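Local coordinates for protein annexin A8 (Homo sapiens, PDB 1W3W) that binds calcium and, in its presence, acidic phospholipids, and acts as an indirect inhibitor of the thromboplastin-specific complex in blood coagulation, at residues R261-M266 / K297-T302; L290-F295 / S321-D326. One frame throughout, in Å; residues are numbered along the deposited sequence.

Contact 1 (R261-M266 / K297-T302). With CA (calcium ion), chain B.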
ATOM      1  N   ARG A 261      -8.902  -3.608  -1.639  1.00 16.45           N
ATOM      2  CA  ARG A 261      -8.460  -2.986  -0.417  1.00 17.30           C
ATOM      3  C   ARG A 261      -9.258  -1.715  -0.137  1.00 17.10           C
ATOM      4  O   ARG A 261      -9.693  -1.472   0.986  1.00 16.64           O
ATOM      5  CB  ARG A 261      -6.981  -2.670  -0.539  1.00 17.60           C
ATOM      6  CG  ARG A 261      -6.331  -2.474   0.725  1.00 20.16           C
ATOM      7  CD  ARG A 261      -6.186  -3.733   1.569  1.00 18.88           C
ATOM      8  NE  ARG A 261      -5.366  -3.335   2.684  1.00 18.21           N
ATOM      9  CZ  ARG A 261      -5.594  -3.623   3.954  1.00 18.55           C
ATOM     10  NH1 ARG A 261      -6.598  -4.416   4.326  1.00 19.32           N
ATOM     11  NH2 ARG A 261      -4.765  -3.148   4.851  1.00 16.37           N
ATOM     12  N   LEU A 262      -9.459  -0.917  -1.171  1.00 17.12           N
ATOM     13  CA  LEU A 262     -10.211   0.321  -1.051  1.00 17.50           C
ATOM     14  C   LEU A 262     -11.683   0.039  -0.738  1.00 17.84           C
ATOM     15  O   LEU A 262     -12.261   0.691   0.119  1.00 17.44           O
ATOM     16  CB  LEU A 262     -10.070   1.139  -2.329  1.00 17.59           C
ATOM     17  CG  LEU A 262      -8.683   1.736  -2.580  1.00 17.37           C
ATOM     18  CD1 LEU A 262      -8.628   2.351  -3.958  1.00 18.57           C
ATOM     19  CD2 LEU A 262      -8.375   2.770  -1.519  1.00 18.19           C
ATOM     20  N   TYR A 263     -12.264  -0.941  -1.423  1.00 18.76           N
ATOM     21  CA  TYR A 263     -13.646  -1.368  -1.176  1.00 20.14           C
ATOM     22  C   TYR A 263     -13.884  -1.768   0.273  1.00 21.33           C
ATOM     23  O   TYR A 263     -14.866  -1.343   0.889  1.00 21.46           O
ATOM     24  CB  TYR A 263     -14.007  -2.538  -2.095  1.00 20.41           C
ATOM     25  CG  TYR A 263     -15.421  -3.069  -1.925  1.00 22.34           C
ATOM     26  CD1 TYR A 263     -16.516  -2.371  -2.434  1.00 23.72           C
ATOM     27  CD2 TYR A 263     -15.656  -4.276  -1.253  1.00 23.46           C
ATOM     28  CE1 TYR A 263     -17.812  -2.859  -2.277  1.00 26.17           C
ATOM     29  CE2 TYR A 263     -16.952  -4.775  -1.097  1.00 25.85           C
ATOM     30  CZ  TYR A 263     -18.021  -4.053  -1.615  1.00 26.24           C
ATOM     31  OH  TYR A 263     -19.292  -4.535  -1.464  1.00 29.31           O
ATOM     32  N   TYR A 264     -12.989  -2.575   0.833  1.00 22.52           N
ATOM     33  CA  TYR A 264     -13.187  -3.051   2.192  1.00 24.04           C
ATOM     34  C   TYR A 264     -12.818  -2.018   3.251  1.00 24.27           C
ATOM     35  O   TYR A 264     -13.291  -2.103   4.370  1.00 23.95           O
ATOM     36  CB  TYR A 264     -12.499  -4.396   2.423  1.00 25.23           C
ATOM     37  CG  TYR A 264     -13.292  -5.549   1.824  1.00 28.25           C
ATOM     38  CD1 TYR A 264     -12.825  -6.242   0.709  1.00 31.33           C
ATOM     39  CD2 TYR A 264     -14.534  -5.918   2.352  1.00 32.21           C
ATOM     40  CE1 TYR A 264     -13.557  -7.297   0.147  1.00 33.74           C
ATOM     41  CE2 TYR A 264     -15.276  -6.964   1.791  1.00 34.03           C
ATOM     42  CZ  TYR A 264     -14.774  -7.649   0.688  1.00 34.36           C
ATOM     43  OH  TYR A 264     -15.495  -8.681   0.120  1.00 37.45           O
ATOM     44  N   ALA A 265     -12.037  -1.007   2.879  1.00 24.70           N
ATOM     45  CA  ALA A 265     -11.828   0.156   3.733  1.00 25.28           C
ATOM     46  C   ALA A 265     -13.127   0.940   3.965  1.00 26.05           C
ATOM     47  O   ALA A 265     -13.256   1.626   4.965  1.00 25.38           O
ATOM     48  CB  ALA A 265     -10.794   1.081   3.121  1.00 25.45           C
ATOM     49  N   MET A 266     -14.060   0.854   3.020  1.00 27.03           N
ATOM     50  CA  MET A 266     -15.293   1.639   3.051  1.00 28.45           C
ATOM     51  C   MET A 266     -16.549   0.825   3.350  1.00 30.25           C
ATOM     52  O   MET A 266     -17.497   1.361   3.915  1.00 31.44           O
ATOM     53  CB  MET A 266     -15.453   2.407   1.732  1.00 27.65           C
ATOM     54  CG  MET A 266     -14.542   3.628   1.668  1.00 27.82           C
ATOM     55  SD  MET A 266     -14.624   4.572   0.151  1.00 25.31           S
ATOM     56  CE  MET A 266     -13.920   3.477  -0.988  1.00 25.45           C
ATOM     57  N   LYS A 297     -15.647  -2.519 -12.517  1.00 22.97           N
ATOM     58  CA  LYS A 297     -15.914  -3.845 -13.070  1.00 24.08           C
ATOM     59  C   LYS A 297     -16.320  -4.823 -11.982  1.00 24.01           C
ATOM     60  O   LYS A 297     -17.252  -5.600 -12.171  1.00 24.31           O
ATOM     61  CB  LYS A 297     -14.695  -4.406 -13.808  1.00 24.93           C
ATOM     62  CG  LYS A 297     -14.383  -3.744 -15.151  1.00 27.96           C
ATOM     63  CD  LYS A 297     -13.895  -4.793 -16.189  1.00 31.98           C
ATOM     64  CE  LYS A 297     -13.756  -4.219 -17.607  0.90 33.70           C
ATOM     65  NZ  LYS A 297     -13.832  -2.729 -17.680  0.70 34.25           N
ATOM     66  N   MET A 298     -15.644  -4.765 -10.834  1.00 23.48           N
ATOM     67  CA  MET A 298     -15.833  -5.748  -9.774  1.00 23.44           C
ATOM     68  C   MET A 298     -17.088  -5.476  -8.951  1.00 23.01           C
ATOM     69  O   MET A 298     -17.764  -6.410  -8.543  1.00 23.33           O
ATOM     70  CB  MET A 298     -14.610  -5.797  -8.841  1.00 23.74           C
ATOM     71  CG  MET A 298     -13.296  -6.180  -9.538  1.00 26.25           C
ATOM     72  SD  MET A 298     -11.822  -5.671  -8.558  1.00 30.47           S
ATOM     73  CE  MET A 298     -12.083  -6.782  -7.196  1.00 29.39           C
ATOM     74  N   TYR A 299     -17.409  -4.207  -8.727  1.00 22.30           N
ATOM     75  CA  TYR A 299     -18.446  -3.830  -7.770  1.00 22.24           C
ATOM     76  C   TYR A 299     -19.685  -3.148  -8.373  1.00 22.18           C
ATOM     77  O   TYR A 299     -20.639  -2.884  -7.648  1.00 21.61           O
ATOM     78  CB  TYR A 299     -17.833  -2.943  -6.683  1.00 21.67           C
ATOM     79  CG  TYR A 299     -16.695  -3.631  -5.962  1.00 21.82           C
ATOM     80  CD1 TYR A 299     -15.409  -3.089  -5.950  1.00 20.75           C
ATOM     81  CD2 TYR A 299     -16.900  -4.847  -5.312  1.00 21.48           C
ATOM     82  CE1 TYR A 299     -14.367  -3.746  -5.310  1.00 19.99           C
ATOM     83  CE2 TYR A 299     -15.879  -5.492  -4.671  1.00 21.62           C
ATOM     84  CZ  TYR A 299     -14.614  -4.943  -4.673  1.00 21.04           C
ATOM     85  OH  TYR A 299     -13.599  -5.613  -4.026  1.00 21.66           O
ATOM     86  N   GLY A 300     -19.658  -2.858  -9.673  1.00 22.47           N
ATOM     87  CA  GLY A 300     -20.777  -2.227 -10.363  1.00 22.76           C
ATOM     88  C   GLY A 300     -21.085  -0.800  -9.920  1.00 22.97           C
ATOM     89  O   GLY A 300     -22.213  -0.322 -10.067  1.00 23.84           O
ATOM     90  N   LYS A 301     -20.087  -0.132  -9.355  1.00 22.23           N
ATOM     91  CA  LYS A 301     -20.184   1.274  -8.979  1.00 22.07           C
ATOM     92  C   LYS A 301     -18.781   1.881  -8.963  1.00 21.00           C
ATOM     93  O   LYS A 301     -17.792   1.149  -8.885  1.00 19.91           O
ATOM     94  CB  LYS A 301     -20.820   1.428  -7.605  1.00 22.63           C
ATOM     95  CG  LYS A 301     -20.261   0.521  -6.528  1.00 25.61           C
ATOM     96  CD  LYS A 301     -20.942   0.795  -5.175  1.00 29.66           C
ATOM     97  CE  LYS A 301     -21.673  -0.426  -4.617  1.00 32.86           C
ATOM     98  NZ  LYS A 301     -23.162  -0.230  -4.557  1.00 36.00           N
ATOM     99  N   THR A 302     -18.693   3.205  -9.042  1.00 19.25           N
ATOM    100  CA  THR A 302     -17.390   3.878  -9.067  1.00 18.50           C
ATOM    101  C   THR A 302     -16.773   4.040  -7.670  1.00 17.34           C
ATOM    102  O   THR A 302     -17.472   4.080  -6.666  1.00 15.70           O
ATOM    103  CB  THR A 302     -17.496   5.245  -9.722  1.00 18.99           C
ATOM    104  OG1 THR A 302     -18.321   6.097  -8.922  1.00 18.38           O
ATOM    105  CG2 THR A 302     -18.201   5.168 -11.099  1.00 19.94           C
TER
HETATM  106 CA    CA B1328     -18.544   2.723   5.572  0.50 24.41          CA
HETATM  107  O   HOH W   1     -20.462   2.138   4.245  1.00 41.21           O

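Contact 2 (L290-F295 / S321-D326)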
ATOM      1  N   LEU A 290      -6.188   2.445 -13.449  1.00 17.51           N
ATOM      2  CA  LEU A 290      -6.544   1.034 -13.561  1.00 17.92           C
ATOM      3  C   LEU A 290      -7.329   0.542 -12.337  1.00 17.14           C
ATOM      4  O   LEU A 290      -8.220  -0.275 -12.462  1.00 17.11           O
ATOM      5  CB  LEU A 290      -5.289   0.175 -13.781  1.00 18.09           C
ATOM      6  CG  LEU A 290      -4.543   0.386 -15.104  1.00 21.27           C
ATOM      7  CD1 LEU A 290      -3.166  -0.237 -15.055  1.00 23.41           C
ATOM      8  CD2 LEU A 290      -5.312  -0.206 -16.303  1.00 23.89           C
ATOM      9  N   ILE A 291      -7.006   1.063 -11.161  1.00 16.42           N
ATOM     10  CA  ILE A 291      -7.728   0.751  -9.951  1.00 16.26           C
ATOM     11  C   ILE A 291      -9.196   1.202 -10.108  1.00 16.74           C
ATOM     12  O   ILE A 291     -10.117   0.456  -9.782  1.00 16.94           O
ATOM     13  CB  ILE A 291      -7.044   1.405  -8.724  1.00 15.84           C
ATOM     14  CG1 ILE A 291      -5.679   0.735  -8.464  1.00 16.21           C
ATOM     15  CG2 ILE A 291      -7.938   1.277  -7.483  1.00 16.87           C
ATOM     16  CD1 ILE A 291      -4.779   1.447  -7.434  1.00 15.68           C
ATOM     17  N   LYS A 292      -9.402   2.395 -10.654  1.00 16.86           N
ATOM     18  CA  LYS A 292     -10.748   2.934 -10.850  1.00 17.23           C
ATOM     19  C   LYS A 292     -11.552   2.040 -11.784  1.00 17.72           C
ATOM     20  O   LYS A 292     -12.709   1.753 -11.524  1.00 17.25           O
ATOM     21  CB  LYS A 292     -10.680   4.352 -11.408  1.00 17.18           C
ATOM     22  CG  LYS A 292     -10.366   5.414 -10.334  1.00 17.84           C
ATOM     23  CD  LYS A 292      -9.744   6.681 -10.947  1.00 19.35           C
ATOM     24  CE  LYS A 292     -10.770   7.504 -11.685  1.00 18.53           C
ATOM     25  NZ  LYS A 292     -10.184   8.722 -12.304  1.00 17.96           N
ATOM     26  N   CYS A 293     -10.917   1.595 -12.863  1.00 18.45           N
ATOM     27  CA  CYS A 293     -11.551   0.717 -13.834  1.00 19.34           C
ATOM     28  C   CYS A 293     -11.939  -0.636 -13.227  1.00 19.13           C
ATOM     29  O   CYS A 293     -13.071  -1.135 -13.419  1.00 17.64           O
ATOM     30  CB  CYS A 293     -10.618   0.522 -15.013  1.00 19.58           C
ATOM     31  SG  CYS A 293     -11.293  -0.545 -16.286  1.00 25.78           S
ATOM     32  N   HIS A 294     -10.998  -1.220 -12.488  1.00 18.94           N
ATOM     33  CA  HIS A 294     -11.207  -2.502 -11.825  1.00 19.41           C
ATOM     34  C   HIS A 294     -12.289  -2.416 -10.756  1.00 19.33           C
ATOM     35  O   HIS A 294     -13.091  -3.337 -10.618  1.00 19.55           O
ATOM     36  CB  HIS A 294      -9.901  -3.043 -11.224  1.00 19.80           C
ATOM     37  CG  HIS A 294      -9.061  -3.796 -12.209  1.00 21.76           C
ATOM     38  ND1 HIS A 294      -8.119  -3.183 -13.006  1.00 23.92           N
ATOM     39  CD2 HIS A 294      -9.051  -5.106 -12.556  1.00 22.76           C
ATOM     40  CE1 HIS A 294      -7.546  -4.084 -13.785  1.00 23.92           C
ATOM     41  NE2 HIS A 294      -8.096  -5.258 -13.532  1.00 25.12           N
ATOM     42  N   PHE A 295     -12.321  -1.314 -10.014  1.00 19.01           N
ATOM     43  CA  PHE A 295     -13.342  -1.103  -8.989  1.00 18.95           C
ATOM     44  C   PHE A 295     -14.753  -1.165  -9.592  1.00 19.82           C
ATOM     45  O   PHE A 295     -15.646  -1.810  -9.044  1.00 19.04           O
ATOM     46  CB  PHE A 295     -13.148   0.260  -8.327  1.00 19.02           C
ATOM     47  CG  PHE A 295     -13.834   0.398  -7.018  1.00 17.52           C
ATOM     48  CD1 PHE A 295     -13.151   0.158  -5.840  1.00 17.97           C
ATOM     49  CD2 PHE A 295     -15.173   0.770  -6.956  1.00 16.43           C
ATOM     50  CE1 PHE A 295     -13.780   0.287  -4.629  1.00 17.60           C
ATOM     51  CE2 PHE A 295     -15.806   0.891  -5.755  1.00 17.15           C
ATOM     52  CZ  PHE A 295     -15.105   0.652  -4.581  1.00 18.48           C
ATOM     53  N   SER A 321     -10.639  15.207  -5.550  1.00 18.30           N
ATOM     54  CA  SER A 321      -9.734  15.966  -6.417  1.00 18.58           C
ATOM     55  C   SER A 321      -8.581  15.075  -6.887  1.00 18.94           C
ATOM     56  O   SER A 321      -8.203  15.103  -8.057  1.00 17.63           O
ATOM     57  CB  SER A 321      -9.223  17.208  -5.694  1.00 19.03           C
ATOM     58  OG  SER A 321      -8.436  18.026  -6.537  1.00 20.27           O
ATOM     59  N   LEU A 322      -8.063  14.247  -5.976  1.00 19.30           N
ATOM     60  CA  LEU A 322      -6.985  13.304  -6.280  1.00 19.71           C
ATOM     61  C   LEU A 322      -7.426  12.209  -7.231  1.00 19.73           C
ATOM     62  O   LEU A 322      -6.722  11.876  -8.172  1.00 20.20           O
ATOM     63  CB  LEU A 322      -6.508  12.625  -4.993  1.00 19.90           C
ATOM     64  CG  LEU A 322      -5.404  13.300  -4.208  1.00 21.18           C
ATOM     65  CD1 LEU A 322      -5.235  12.547  -2.900  1.00 21.39           C
ATOM     66  CD2 LEU A 322      -4.100  13.328  -5.004  1.00 22.54           C
ATOM     67  N   VAL A 323      -8.600  11.644  -6.974  1.00 19.69           N
ATOM     68  CA  VAL A 323      -9.140  10.560  -7.786  1.00 19.46           C
ATOM     69  C   VAL A 323      -9.432  11.047  -9.206  1.00 19.66           C
ATOM     70  O   VAL A 323      -9.234  10.316 -10.165  1.00 19.10           O
ATOM     71  CB  VAL A 323     -10.409   9.957  -7.129  1.00 19.36           C
ATOM     72  CG1 VAL A 323     -11.083   8.947  -8.049  1.00 19.71           C
ATOM     73  CG2 VAL A 323     -10.053   9.285  -5.798  1.00 19.44           C
ATOM     74  N   GLY A 324      -9.902  12.283  -9.327  1.00 20.39           N
ATOM     75  CA  GLY A 324     -10.229  12.873 -10.615  1.00 21.03           C
ATOM     76  C   GLY A 324     -11.536  12.360 -11.198  1.00 21.31           C
ATOM     77  O   GLY A 324     -12.323  11.688 -10.525  1.00 21.16           O
ATOM     78  N   SER A 325     -11.768  12.678 -12.465  1.00 21.78           N
ATOM     79  CA  SER A 325     -13.013  12.290 -13.123  1.00 22.51           C
ATOM     80  C   SER A 325     -13.241  10.773 -13.029  1.00 22.03           C
ATOM     81  O   SER A 325     -12.352   9.981 -13.290  1.00 21.70           O
ATOM     82  CB  SER A 325     -13.039  12.752 -14.588  1.00 23.16           C
ATOM     83  OG  SER A 325     -14.336  12.528 -15.132  1.00 24.80           O
ATOM     84  N   ASP A 326     -14.453  10.389 -12.642  1.00 21.99           N
ATOM     85  CA  ASP A 326     -14.776   9.000 -12.384  1.00 22.11           C
ATOM     86  C   ASP A 326     -16.201   8.679 -12.864  1.00 22.97           C
ATOM     87  O   ASP A 326     -17.078   8.377 -12.046  1.00 23.04           O
ATOM     88  CB  ASP A 326     -14.627   8.766 -10.877  1.00 21.92           C
ATOM     89  CG  ASP A 326     -14.482   7.311 -10.507  1.00 20.02           C
ATOM     90  OD1 ASP A 326     -14.506   7.039  -9.293  1.00 18.92           O
ATOM     91  OD2 ASP A 326     -14.336   6.379 -11.320  1.00 19.38           O
TER
HETATM   92  O   HOH W   2     -14.248   3.900 -10.234  1.00 18.60           O

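Contact 1 (R261-M266 / K297-T302)
The phenol rings of Y263 and Y299 lie face to face, their planes only 7° from parallel and their centroids 3.8 Å apart. Although the planes match, the two side chains come in along different directions, so the substituents do not coincide: CZ of Y299 sits over CG of Y263 at 3.4 Å, and the hydroxyl-bearing end of Y299 reaches back over the root of its partner, with OH 3.7 Å from CB of Y263. Y263 has CG anti to its backbone N (chi1 180°), which sets its ring against that of Y299. Y299 has CG beside its backbone N (chi1 -58°), and its ring comes to lie over that of Y263. Its second face is taken by CB of its chain neighbour M298, so the ring is held between that methylene and Y263. Y264 extends the cluster from the next position in the helix: CD2 of Y263 lies 3.8 Å above the ring plane of Y264, while CD1 of Y264 meets the edge of the Y263 ring. Both helices belong to the fourth annexin repeat, one of four all-helical units in the annexin fold, and within it the stack joins helix 254-266 to helix 288-299 near the surface. F295 adds an edge-to-face partner for Y299, and M306 of helix 303-310 touches Y263. Beyond Y299, G300 takes a positive phi and turns the chain out of the helix; T302 then acts as N-cap of the next one. On the other segment, the main chain continues to the metal: O of M266 binds the calcium ion at 2.4 Å, a site completed by G268, G270, D310 and water.

Contact 2 (L290-F295 / S321-D326)
K292 reaches from helix 288-299 to the C-terminal end of helix 313-323, the last helix of the fourth annexin repeat, and its ammonium group binds two main-chain carbonyls there. NZ donates to O of V323 at 2.8 Å and to O of S325 at 2.7 Å. The first carbonyl is met at a C=O...N angle of 151°, with NZ tilted 27° from its plane; the second is approached from above its plane. These acceptors flank G324, whose positive phi takes the chain out of the helix, so the lysine grips the turn from both of its ends. A bend at chi3 (74°) in an otherwise extended chain directs the amine to them, while its methylenes line the way: CD packs 3.9 Å from CG1 of V323, and CE passes beside the carboxylate of D326. That carboxylate does not pair directly with the lysine, OD2 being 4.9 Å from NZ, although the opposite charges probably attract at this range. Its oxygens have other partners. OD1 is hydrogen-bonded to the hydroxyl of S304 in helix 303-310, and OD2 accepts from a water. Within helix 288-299, O of L290 takes two donors, the backbone N of H294 and its ring ND1, which arrive from opposite faces of the carbonyl plane; the ND1 bond fixes the rotation of the imidazole. The water at D326 ties the segments together a second time, donating to OD2 of D326 at 2.7 Å and to the main-chain O of K292 at 2.9 Å.

Overall arrangement
Helix 288-299 serves both contacts: its end carries Y299 of contact 1, and K292, about two turns earlier, supplies the lysine of contact 2. Their centres are 11 Å apart, on the same side of the chain's centre, and the segments alternate along the sequence. Direct packing joins them, with O of K301 3.3 Å from CD2 of F295 and CD1 of L262 3.7 Å from CG2 of I291. Contact 1 is tied to the calcium site through M266, whereas contact 2 is farther off, CG2 of V323 being 15.6 Å from the calcium ion and the side chain of V323 about 12 Å from that of D310.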